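Local coordinates for protein PfkB (Polaromonas sp. JS666, PDB 4DU5) that probably transfers a phosphate group from ATP to a sugar or sugar-like substrate, as a member of the pfkB family of carbohydrate kinases, at residues P44-L47 against E48-E51; S135-S138 against H139-V142; D144-E147 against A148-L151. All blocks are in the same frame, centred on the assembly; numbering follows the deposited sequence.

The three contacts come in series along the chain, each within one short continuous run of residues. Contact 1 lies in the loop joining strands 36-41 and 52-58 of the four-stranded sheet, and the second subunit packs on it. Contacts 2 and 3 follow in the connection that leaves strand 128-131 of that sheet and leads to strand 153-159 of the nine-stranded sheet. Their centres are about 16 Å apart, and they touch. Contact 1 is more distant, about 32 Å from contact 2 and 43 Å from contact 3, centre to centre. The set thus runs from the small sheet, which probably serves as a lid as in ribokinase relatives, to the large kinase domain.

Contact 1: residues P44-L47 against E48-E51; sequences PGPL and EHAE
P46 and H49 meet at an angle, ring to ring, on the surface of the loop between strands 36-41 and 52-58. The proline comes to the edge of the imidazole. Its CG lies in the plane of the H49 ring, and P46 CD is 3.7 Å from H49 ND1. E48 CG lies over one face of the imidazole, 3.6 Å above the ring plane, offset toward the rim. The E48 side chain starts with CG between the backbone N and the carbonyl carbon (chi1 56°). It then bends at chi2, which carries the carboxylate back toward the preceding residues. E48 OE1 ends 4.1 Å from P46 CB and 3.8 Å from L47 N.

The backbone makes a 3-10 turn here. H49 N gives a hydrogen bond to P46 O (3.2 Å, 147° at the hydrogen), and A50 N gives one to L47 O (3.0 Å, 162°). A50 CB also lies against L47 O.

The chemistry is mixed. Van der Waals contacts of the proline ring with the imidazole edge and two backbone bonds shape the turn, while the E48 carboxylate pairs through OE1 in a salt bridge with R88 of the second subunit. Two carbonyls, E48 O and A50 O, accept bonds from K55 of the second subunit. The turn therefore offers that subunit both a carboxylate and backbone acceptors.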
loop_
_atom_site.group_PDB
_atom_site.type_symbol
_atom_site.label_atom_id
_atom_site.label_comp_id
_atom_site.label_asym_id
_atom_site.label_seq_id
_atom_site.Cartn_x
_atom_site.Cartn_y
_atom_site.Cartn_z
ATOM N N PRO A 44 17.689 8.907 6.951
ATOM C CA PRO A 44 16.942 9.938 7.688
ATOM C C PRO A 44 16.082 10.931 6.893
ATOM O O PRO A 44 15.294 11.669 7.504
ATOM C CB PRO A 44 18.044 10.710 8.431
ATOM C CG PRO A 44 19.201 9.769 8.493
ATOM C CD PRO A 44 19.138 8.989 7.229
ATOM N N GLY A 45 16.213 10.970 5.570
ATOM C CA GLY A 45 15.480 11.957 4.769
ATOM C C GLY A 45 13.966 11.962 4.952
ATOM O O GLY A 45 13.426 11.174 5.733
ATOM N N PRO A 46 13.255 12.863 4.243
ATOM C CA PRO A 46 11.803 12.674 4.169
ATOM C C PRO A 46 11.494 11.385 3.414
ATOM O O PRO A 46 12.389 10.807 2.765
ATOM C CB PRO A 46 11.315 13.895 3.370
ATOM C CG PRO A 46 12.406 14.902 3.515
ATOM C CD PRO A 46 13.679 14.084 3.535
ATOM N N LEU A 47 10.241 10.948 3.513
ATOM C CA LEU A 47 9.825 9.646 3.013
ATOM C C LEU A 47 9.995 9.481 1.511
ATOM O O LEU A 47 10.529 8.462 1.062
ATOM C CB LEU A 47 8.390 9.354 3.437
ATOM C CG LEU A 47 8.261 8.492 4.691
ATOM C CD1 LEU A 47 6.865 8.562 5.282
ATOM C CD2 LEU A 47 8.651 7.065 4.337
ATOM N N GLU A 48 9.561 10.483 0.743
ATOM C CA GLU A 48 9.655 10.435 -0.720
ATOM C C GLU A 48 11.067 10.299 -1.269
ATOM O O GLU A 48 11.254 9.899 -2.421
ATOM C CB GLU A 48 8.955 11.626 -1.367
ATOM C CG GLU A 48 9.434 12.981 -0.899
ATOM C CD GLU A 48 8.535 13.589 0.165
ATOM O OE1 GLU A 48 8.097 12.842 1.085
ATOM O OE2 GLU A 48 8.270 14.807 0.070
ATOM N N HIS A 49 12.058 10.627 -0.449
ATOM C CA HIS A 49 13.460 10.549 -0.878
ATOM C C HIS A 49 14.163 9.280 -0.398
ATOM O O HIS A 49 15.362 9.087 -0.661
ATOM C CB HIS A 49 14.237 11.827 -0.492
ATOM C CG HIS A 49 13.587 13.095 -0.981
ATOM N ND1 HIS A 49 12.955 13.986 -0.134
ATOM C CD2 HIS A 49 13.444 13.599 -2.234
ATOM C CE1 HIS A 49 12.468 14.991 -0.841
ATOM N NE2 HIS A 49 12.746 14.778 -2.116
ATOM N N ALA A 50 13.420 8.404 0.279
ATOM C CA ALA A 50 13.971 7.116 0.673
ATOM C C ALA A 50 14.303 6.319 -0.579
ATOM O O ALA A 50 13.918 6.683 -1.672
ATOM C CB ALA A 50 13.029 6.386 1.552
ATOM N N GLU A 51 15.077 5.259 -0.431
ATOM C CA GLU A 51 15.462 4.450 -1.577
ATOM C C GLU A 51 15.350 2.972 -1.204
ATOM O O GLU A 51 15.263 2.098 -2.077
ATOM C CB GLU A 51 16.872 4.829 -2.066
#

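Contact 2: residues S135-S138 against H139-V142; sequences SAAS and HMGV
H139 and A136 are joined by a backbone hydrogen bond, H139 N to A136 O, 2.9 Å long. One residue further on, M140 N gives a nearly straight bond to A137 O, at 3.2 Å and 170°. Both bonds span three residues. H139 N also has a weak bond to S135 O, at 3.5 Å. On the serine side, S138 N makes a weak bond to S135 OG, which has E34 as its stronger partner.

The two three-residue bonds form a short 3-10 turn in the loop between strand 128-131 and helix 147-150, where the chain passes from the small sheet to the large one. A137 touches E34 and A136 shares backbone hydrogen bonds with K111, two residues that lie in other links between the sheets.

Ring contacts come next. The first torsion of H139 (-72°) sets the imidazole on the side of its own N, opposite its C. This turns the ring back along the turn, with CD2 3.0 Å from S135 O. A136 O also lies at the ring's edge, in its plane.

The apolar contact is made by M140, a selenomethionine, whose SE rests 4.4 Å from A137 CB. Its CG makes a separate van der Waals approach to A137 O, at 3.2 Å. The same side chain packs on R80 of strand 75-81.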
loop_
_atom_site.group_PDB
_atom_site.type_symbol
_atom_site.label_atom_id
_atom_site.label_comp_id
_atom_site.label_asym_id
_atom_site.label_seq_id
_atom_site.Cartn_x
_atom_site.Cartn_y
_atom_site.Cartn_z
ATOM N N SER A 135 -9.257 -1.559 5.373
ATOM C CA SER A 135 -8.478 -2.798 5.453
ATOM C C SER A 135 -9.324 -3.942 5.964
ATOM O O SER A 135 -10.426 -3.721 6.476
ATOM C CB SER A 135 -7.283 -2.626 6.385
ATOM O OG SER A 135 -7.693 -2.788 7.726
ATOM N N ALA A 136 -8.796 -5.162 5.849
ATOM C CA ALA A 136 -9.528 -6.357 6.235
ATOM C C ALA A 136 -9.955 -6.249 7.692
ATOM O O ALA A 136 -11.126 -6.346 7.999
ATOM C CB ALA A 136 -8.690 -7.600 5.993
ATOM N N ALA A 137 -8.996 -6.012 8.581
ATOM C CA ALA A 137 -9.272 -5.748 9.995
ATOM C C ALA A 137 -10.327 -4.682 10.260
ATOM O O ALA A 137 -11.069 -4.812 11.215
ATOM C CB ALA A 137 -7.989 -5.396 10.733
ATOM N N SER A 138 -10.420 -3.630 9.454
ATOM C CA SER A 138 -11.457 -2.630 9.755
ATOM C C SER A 138 -12.856 -3.200 9.566
ATOM O O SER A 138 -13.825 -2.684 10.112
ATOM C CB SER A 138 -11.270 -1.297 9.015
ATOM O OG SER A 138 -11.660 -1.358 7.665
ATOM N N HIS A 139 -12.951 -4.295 8.825
ATOM C CA HIS A 139 -14.233 -4.928 8.586
ATOM C C HIS A 139 -14.762 -5.792 9.734
ATOM O O HIS A 139 -15.872 -6.294 9.639
ATOM C CB HIS A 139 -14.203 -5.714 7.271
ATOM C CG HIS A 139 -14.202 -4.835 6.066
ATOM N ND1 HIS A 139 -15.363 -4.411 5.458
ATOM C CD2 HIS A 139 -13.186 -4.252 5.391
ATOM C CE1 HIS A 139 -15.060 -3.616 4.446
ATOM N NE2 HIS A 139 -13.745 -3.503 4.385
HETATM N N MSE A 140 -14.001 -5.963 10.811
HETATM C CA MSE A 140 -14.464 -6.812 11.924
HETATM C C MSE A 140 -15.652 -6.211 12.668
HETATM O O MSE A 140 -15.781 -4.985 12.758
HETATM C CB MSE A 140 -13.342 -7.088 12.920
HETATM C CG MSE A 140 -12.103 -7.616 12.281
HETATM SE SE MSE A 140 -10.542 -7.620 13.467
HETATM C CE MSE A 140 -11.036 -9.160 14.611
ATOM N N GLY A 141 -16.514 -7.078 13.184
ATOM C CA GLY A 141 -17.678 -6.657 13.950
ATOM C C GLY A 141 -18.068 -7.778 14.888
ATOM O O GLY A 141 -17.394 -8.795 14.942
ATOM N N VAL A 142 -19.166 -7.616 15.614
ATOM C CA VAL A 142 -19.613 -8.648 16.567
ATOM C C VAL A 142 -19.684 -10.083 15.987
ATOM O O VAL A 142 -19.435 -11.073 16.700
ATOM C CB VAL A 142 -20.954 -8.255 17.222
ATOM C CG1 VAL A 142 -20.823 -6.877 17.909
ATOM C CG2 VAL A 142 -22.089 -8.251 16.190
#

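Contact 3: residues D144-E147 against A148-L151; sequences DIDE and AWLL
I145 meets L150 through a pair of methyl groups, with I145 CG2 4.1 Å from L150 CD1. The two side chains slant across each other. Helix 169-182 packs against this side, with I145 on K175 and T176, E147 on L179 and L150 on M180. Just before I145, the carboxylate of D144 is held by a salt bridge to R80 and a hydrogen bond from G141 N.

D146 stands next, at the N-cap position of helix 147-150. Its backbone O accepts L150 N at 3.1 Å, and W149 N more weakly at 3.0 Å. Its side chain carries CG anti to the backbone N (chi1 171°), which brings the carboxylate beside W149. D146 OD2 lies 3.2 Å from W149 CB. The two side chains cross at about a right angle, while the carboxylate and indole planes differ by only 24°. D146 OD1 is 3.5 Å from A148 N, at the start of the helix. With an alanine in its place, the first turn of the helix would probably lose the negative charge at its N-terminal end, and W149 CB its carboxylate neighbour.

The helix that begins at E147 precedes strand 153-159 of the nine-stranded sheet. W149 links it to that sheet, since its ring stacks with H103 of strand 100-106 and its side chain packs on L27 and I30 of strand 27-32.

E147 follows as the first helical residue. Its O accepts L151 N at 3.2 Å and 165°, an i to i+4 helical bond. L150 CB rests 3.4 Å from the same E147 O. The side chain of E147 extends beyond CG.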
loop_
_atom_site.group_PDB
_atom_site.type_symbol
_atom_site.label_atom_id
_atom_site.label_comp_id
_atom_site.label_asym_id
_atom_site.label_seq_id
_atom_site.Cartn_x
_atom_site.Cartn_y
_atom_site.Cartn_z
ATOM N N ASP A 144 -17.694 -11.490 14.184
ATOM C CA ASP A 144 -16.335 -12.039 14.128
ATOM C C ASP A 144 -15.934 -12.775 15.406
ATOM O O ASP A 144 -15.157 -13.715 15.365
ATOM C CB ASP A 144 -15.317 -10.931 13.802
ATOM C CG ASP A 144 -15.269 -10.600 12.309
ATOM O OD1 ASP A 144 -16.053 -9.739 11.836
ATOM O OD2 ASP A 144 -14.435 -11.213 11.609
ATOM N N ILE A 145 -16.482 -12.326 16.533
ATOM C CA ILE A 145 -16.198 -12.875 17.855
ATOM C C ILE A 145 -16.646 -14.348 17.971
ATOM O O ILE A 145 -17.816 -14.661 17.746
ATOM C CB ILE A 145 -16.956 -12.044 18.933
ATOM C CG1 ILE A 145 -16.766 -10.551 18.720
ATOM C CG2 ILE A 145 -16.536 -12.434 20.352
ATOM C CD1 ILE A 145 -17.828 -9.738 19.417
ATOM N N ASP A 146 -15.716 -15.240 18.311
ATOM C CA ASP A 146 -16.055 -16.632 18.632
ATOM C C ASP A 146 -16.128 -16.812 20.148
ATOM O O ASP A 146 -15.096 -16.974 20.826
ATOM C CB ASP A 146 -15.040 -17.609 18.029
ATOM C CG ASP A 146 -15.235 -19.049 18.518
ATOM O OD1 ASP A 146 -16.241 -19.356 19.197
ATOM O OD2 ASP A 146 -14.365 -19.895 18.227
ATOM N N GLU A 147 -17.355 -16.822 20.665
ATOM C CA GLU A 147 -17.599 -16.811 22.118
ATOM C C GLU A 147 -16.929 -17.925 22.910
ATOM O O GLU A 147 -16.153 -17.649 23.807
ATOM C CB GLU A 147 -19.088 -16.673 22.434
ATOM C CG GLU A 147 -19.680 -15.360 21.881
ATOM C CD GLU A 147 -21.164 -15.170 22.208
ATOM O OE1 GLU A 147 -21.747 -16.095 22.819
ATOM O OE2 GLU A 147 -21.740 -14.108 21.845
ATOM N N ALA A 148 -17.181 -19.175 22.574
ATOM C CA ALA A 148 -16.511 -20.271 23.291
ATOM C C ALA A 148 -14.998 -20.063 23.388
ATOM O O ALA A 148 -14.376 -20.390 24.430
ATOM C CB ALA A 148 -16.818 -21.648 22.636
ATOM N N TRP A 149 -14.415 -19.526 22.305
ATOM C CA TRP A 149 -12.955 -19.389 22.172
ATOM C C TRP A 149 -12.393 -18.311 23.101
ATOM O O TRP A 149 -11.328 -18.483 23.705
ATOM C CB TRP A 149 -12.581 -19.073 20.730
ATOM C CG TRP A 149 -11.143 -18.862 20.527
ATOM C CD1 TRP A 149 -10.162 -19.811 20.570
ATOM C CD2 TRP A 149 -10.499 -17.629 20.243
ATOM N NE1 TRP A 149 -8.937 -19.240 20.346
ATOM C CE2 TRP A 149 -9.115 -17.895 20.143
ATOM C CE3 TRP A 149 -10.949 -16.324 20.069
ATOM C CZ2 TRP A 149 -8.178 -16.900 19.858
ATOM C CZ3 TRP A 149 -10.010 -15.318 19.795
ATOM C CH2 TRP A 149 -8.645 -15.618 19.696
ATOM N N LEU A 150 -13.113 -17.203 23.169
ATOM C CA LEU A 150 -12.785 -16.090 24.000
ATOM C C LEU A 150 -12.711 -16.563 25.457
ATOM O O LEU A 150 -11.647 -16.485 26.117
ATOM C CB LEU A 150 -13.912 -15.079 23.865
ATOM C CG LEU A 150 -13.635 -13.589 23.906
ATOM C CD1 LEU A 150 -14.947 -12.823 24.114
ATOM C CD2 LEU A 150 -12.620 -13.300 24.983
ATOM N N LEU A 151 -13.848 -17.069 25.939
ATOM C CA LEU A 151 -14.004 -17.577 27.284
ATOM C C LEU A 151 -12.956 -18.622 27.677
ATOM O O LEU A 151 -12.841 -18.965 28.846
ATOM C CB LEU A 151 -15.407 -18.140 27.428
ATOM C CG LEU A 151 -16.576 -17.197 27.805
ATOM C CD1 LEU A 151 -16.430 -15.735 27.352
ATOM C CD2 LEU A 151 -17.914 -17.789 27.313
#